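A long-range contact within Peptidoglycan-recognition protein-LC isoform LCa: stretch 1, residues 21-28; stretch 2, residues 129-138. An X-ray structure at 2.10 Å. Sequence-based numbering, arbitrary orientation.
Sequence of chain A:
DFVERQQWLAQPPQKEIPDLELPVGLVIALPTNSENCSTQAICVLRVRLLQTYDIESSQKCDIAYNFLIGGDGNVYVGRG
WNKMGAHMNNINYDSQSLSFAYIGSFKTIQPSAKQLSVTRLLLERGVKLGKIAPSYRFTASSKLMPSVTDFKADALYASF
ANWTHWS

Stretch 1 (21-28) ELPVGLVI
Stretch 2 129-138: LGKIAPSYRF

Parallel strands distant in sequence are commonly joined by two cooperating elements, a layer of apolar side chains and a ladder of backbone hydrogen bonds, and this contact, which buries 629 Å² between its two stretches, illustrates both. At its apolar centre lies Val 27, a buried residue with a t rotamer (chi1 180°). Its CG2 lies 3.9 Å from Ile 132 CD1 and 4.4 Å from Tyr 136 CD1, while its CG1 packs 3.8 Å from Phe 138 CD1. Phe 138 (chi1 t, chi2 29°) shares the sheet face of Val 27. Ile 132 (m, t) and Val 24 (m), which share a face of the segment before the corner, pack against each other, CG2 of Val 24 4.4 Å from Ile 132 CG1. The Phe 138 ring turns its edge to the backbone of stretch 1, with CD1 3.3 Å from Val 27 O. Tyr 136 (chi1 67°, p; chi2 96°) starts sideways, and the end of its side chain leads away.

The backbone ladder falls into two parallel segments. In the first, Val 24 pairs with Ile 132: Val 24 N donates to Lys 131 O at 2.9 Å, and Ala 133 N donates to Val 24 O at 2.8 Å. One residue on stretch 1 thus bonds to the neighbours on both sides of its partner, as parallel pairing requires. Stretch 1 then turns a corner at Gly 25 (phi/psi -98/0), while stretch 2 makes a type I turn from Ala 133 to Tyr 136, closed by a weak bond from Tyr 136 N to Ala 133 O at 3.0 Å. The unequal detours shift the register, so that Leu 26 pairs with Arg 137 and Val 27 with Phe 138. Here Arg 137 N donates to Gly 25 O and Val 27 N to Arg 137 O, each at 2.9 Å. Strands 26-28 and 136-138 run parallel at 16°, their axes approaching to 4.8 Å, with Leu 26 at phi/psi -139/130, Val 27 at -123/131, Arg 137 at -101/134 and Phe 138 at -109/125, while Tyr 136 enters at -65/154.

Leu 26 (t, p) and Arg 137 occupy the other face, where Leu 26 CD1 meets the aliphatic Arg 137 CG at 3.9 Å; the arginine is extended, with chi1 to chi3 all t.

At the opposite end of the ladder, Pro 23 follows a cis peptide bond and sets its CB 3.3 Å from Gly 130 O. Gly 130, at phi/psi 79/16, is the first residue after a helix to leave helical torsions, in a Schellman motif; its positive phi favours glycine. Lys 131 (m, m, t, t) points its CB away, yet its CD reaches within 3.8 Å of Leu 22 CD1 (m, t), and its NZ is hydrogen-bonded elsewhere in the structure.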

# COMPACT_ATOMS: atom_id res chain seq x y z
N GLU A 21 13.23 21.89 6.31
CA GLU A 21 13.67 22.81 7.36
C GLU A 21 12.44 23.15 8.21
O GLU A 21 11.45 23.67 7.69
CB GLU A 21 14.25 24.10 6.79
CG GLU A 21 15.40 23.92 5.82
CD GLU A 21 16.61 23.28 6.46
OE1 GLU A 21 16.94 23.65 7.61
OE2 GLU A 21 17.25 22.43 5.80
N LEU A 22 12.51 22.85 9.50
CA LEU A 22 11.36 23.05 10.39
C LEU A 22 11.62 24.21 11.36
O LEU A 22 12.76 24.52 11.64
CB LEU A 22 11.07 21.77 11.18
CG LEU A 22 10.79 20.51 10.36
CD1 LEU A 22 10.80 19.29 11.26
CD2 LEU A 22 9.46 20.60 9.61
N PRO A 23 10.56 24.84 11.89
CA PRO A 23 9.15 24.59 11.60
C PRO A 23 8.75 25.24 10.30
O PRO A 23 9.41 26.20 9.87
CB PRO A 23 8.43 25.26 12.78
CG PRO A 23 9.31 26.38 13.15
CD PRO A 23 10.73 25.90 12.90
N VAL A 24 7.69 24.75 9.67
CA VAL A 24 7.12 25.40 8.49
C VAL A 24 6.13 26.50 8.89
O VAL A 24 5.46 26.40 9.93
CB VAL A 24 6.42 24.41 7.49
CG1 VAL A 24 7.41 23.32 7.03
CG2 VAL A 24 5.15 23.80 8.05
N GLY A 25 6.05 27.53 8.06
CA GLY A 25 5.10 28.63 8.28
C GLY A 25 3.84 28.48 7.45
O GLY A 25 2.92 29.30 7.53
N LEU A 26 3.78 27.41 6.67
CA LEU A 26 2.70 27.22 5.70
C LEU A 26 2.19 25.78 5.66
O LEU A 26 2.98 24.83 5.54
CB LEU A 26 3.20 27.63 4.32
CG LEU A 26 2.20 27.56 3.16
CD1 LEU A 26 1.07 28.53 3.37
CD2 LEU A 26 2.92 27.86 1.86
N VAL A 27 0.88 25.62 5.75
CA VAL A 27 0.23 24.32 5.61
C VAL A 27 -0.78 24.44 4.47
O VAL A 27 -1.56 25.40 4.43
CB VAL A 27 -0.48 23.89 6.92
CG1 VAL A 27 -1.15 22.52 6.77
CG2 VAL A 27 0.52 23.86 8.05
N ILE A 28 -0.75 23.48 3.53
CA ILE A 28 -1.55 23.56 2.30
C ILE A 28 -2.58 22.43 2.23
O ILE A 28 -2.23 21.24 2.40
CB ILE A 28 -0.65 23.51 1.05
CG1 ILE A 28 0.29 24.72 1.03
CG2 ILE A 28 -1.48 23.51 -0.23
CD1 ILE A 28 1.48 24.54 0.11
N LEU A 129 4.72 19.99 18.50
CA LEU A 129 5.90 19.19 18.19
C LEU A 129 7.02 19.97 17.51
O LEU A 129 8.06 19.39 17.20
CB LEU A 129 5.50 17.98 17.32
CG LEU A 129 4.61 16.92 17.98
CD1 LEU A 129 4.19 15.89 16.94
CD2 LEU A 129 5.28 16.23 19.17
N GLY A 130 6.83 21.27 17.29
CA GLY A 130 7.85 22.11 16.63
C GLY A 130 7.92 21.97 15.10
O GLY A 130 8.88 22.41 14.47
N LYS A 131 6.89 21.39 14.50
CA LYS A 131 6.83 21.17 13.05
C LYS A 131 6.17 22.34 12.31
O LYS A 131 6.49 22.62 11.14
CB LYS A 131 6.05 19.88 12.72
CG LYS A 131 6.43 18.67 13.56
CD LYS A 131 7.93 18.32 13.48
CE LYS A 131 8.24 16.96 14.15
NZ LYS A 131 9.70 16.68 14.16
N ILE A 132 5.22 22.98 12.99
CA ILE A 132 4.46 24.10 12.41
C ILE A 132 4.71 25.34 13.27
O ILE A 132 4.62 25.25 14.49
CB ILE A 132 2.96 23.77 12.35
CG1 ILE A 132 2.74 22.53 11.47
CG2 ILE A 132 2.16 24.94 11.80
CD1 ILE A 132 1.30 22.04 11.43
N ALA A 133 5.03 26.48 12.65
CA ALA A 133 5.28 27.71 13.42
C ALA A 133 3.96 28.17 14.06
O ALA A 133 2.91 28.05 13.42
CB ALA A 133 5.83 28.80 12.51
N PRO A 134 3.99 28.65 15.33
CA PRO A 134 2.75 29.14 15.95
C PRO A 134 1.96 30.12 15.07
O PRO A 134 0.75 30.14 15.12
CB PRO A 134 3.23 29.83 17.25
CG PRO A 134 4.55 29.23 17.56
CD PRO A 134 5.14 28.72 16.26
N SER A 135 2.64 30.92 14.26
CA SER A 135 1.97 31.90 13.41
C SER A 135 1.77 31.40 11.99
O SER A 135 1.85 32.18 11.06
CB SER A 135 2.80 33.18 13.38
OG SER A 135 4.00 32.94 12.67
N TYR A 136 1.50 30.11 11.83
CA TYR A 136 1.37 29.52 10.49
C TYR A 136 0.17 30.08 9.73
O TYR A 136 -0.84 30.49 10.31
CB TYR A 136 1.21 28.00 10.55
CG TYR A 136 -0.08 27.53 11.19
CD1 TYR A 136 -1.18 27.19 10.41
CD2 TYR A 136 -0.21 27.41 12.57
CE1 TYR A 136 -2.37 26.77 10.98
CE2 TYR A 136 -1.39 26.99 13.16
CZ TYR A 136 -2.48 26.67 12.36
OH TYR A 136 -3.65 26.23 12.95
N ARG A 137 0.29 30.04 8.41
CA ARG A 137 -0.82 30.22 7.51
C ARG A 137 -1.30 28.85 6.98
O ARG A 137 -0.49 27.99 6.60
CB ARG A 137 -0.35 31.12 6.37
CG ARG A 137 -1.23 31.15 5.16
CD ARG A 137 -0.60 32.03 4.08
NE ARG A 137 -1.44 32.07 2.88
CZ ARG A 137 -1.04 32.47 1.68
NH1 ARG A 137 0.21 32.85 1.47
NH2 ARG A 137 -1.92 32.46 0.68
N PHE A 138 -2.62 28.64 7.00
CA PHE A 138 -3.26 27.46 6.42
C PHE A 138 -3.99 27.97 5.17
O PHE A 138 -4.76 28.94 5.25
CB PHE A 138 -4.22 26.85 7.45
CG PHE A 138 -4.87 25.53 7.05
CD1 PHE A 138 -4.24 24.62 6.19
CD2 PHE A 138 -6.09 25.18 7.60
CE1 PHE A 138 -4.86 23.42 5.85
CE2 PHE A 138 -6.72 23.97 7.26
CZ PHE A 138 -6.09 23.08 6.39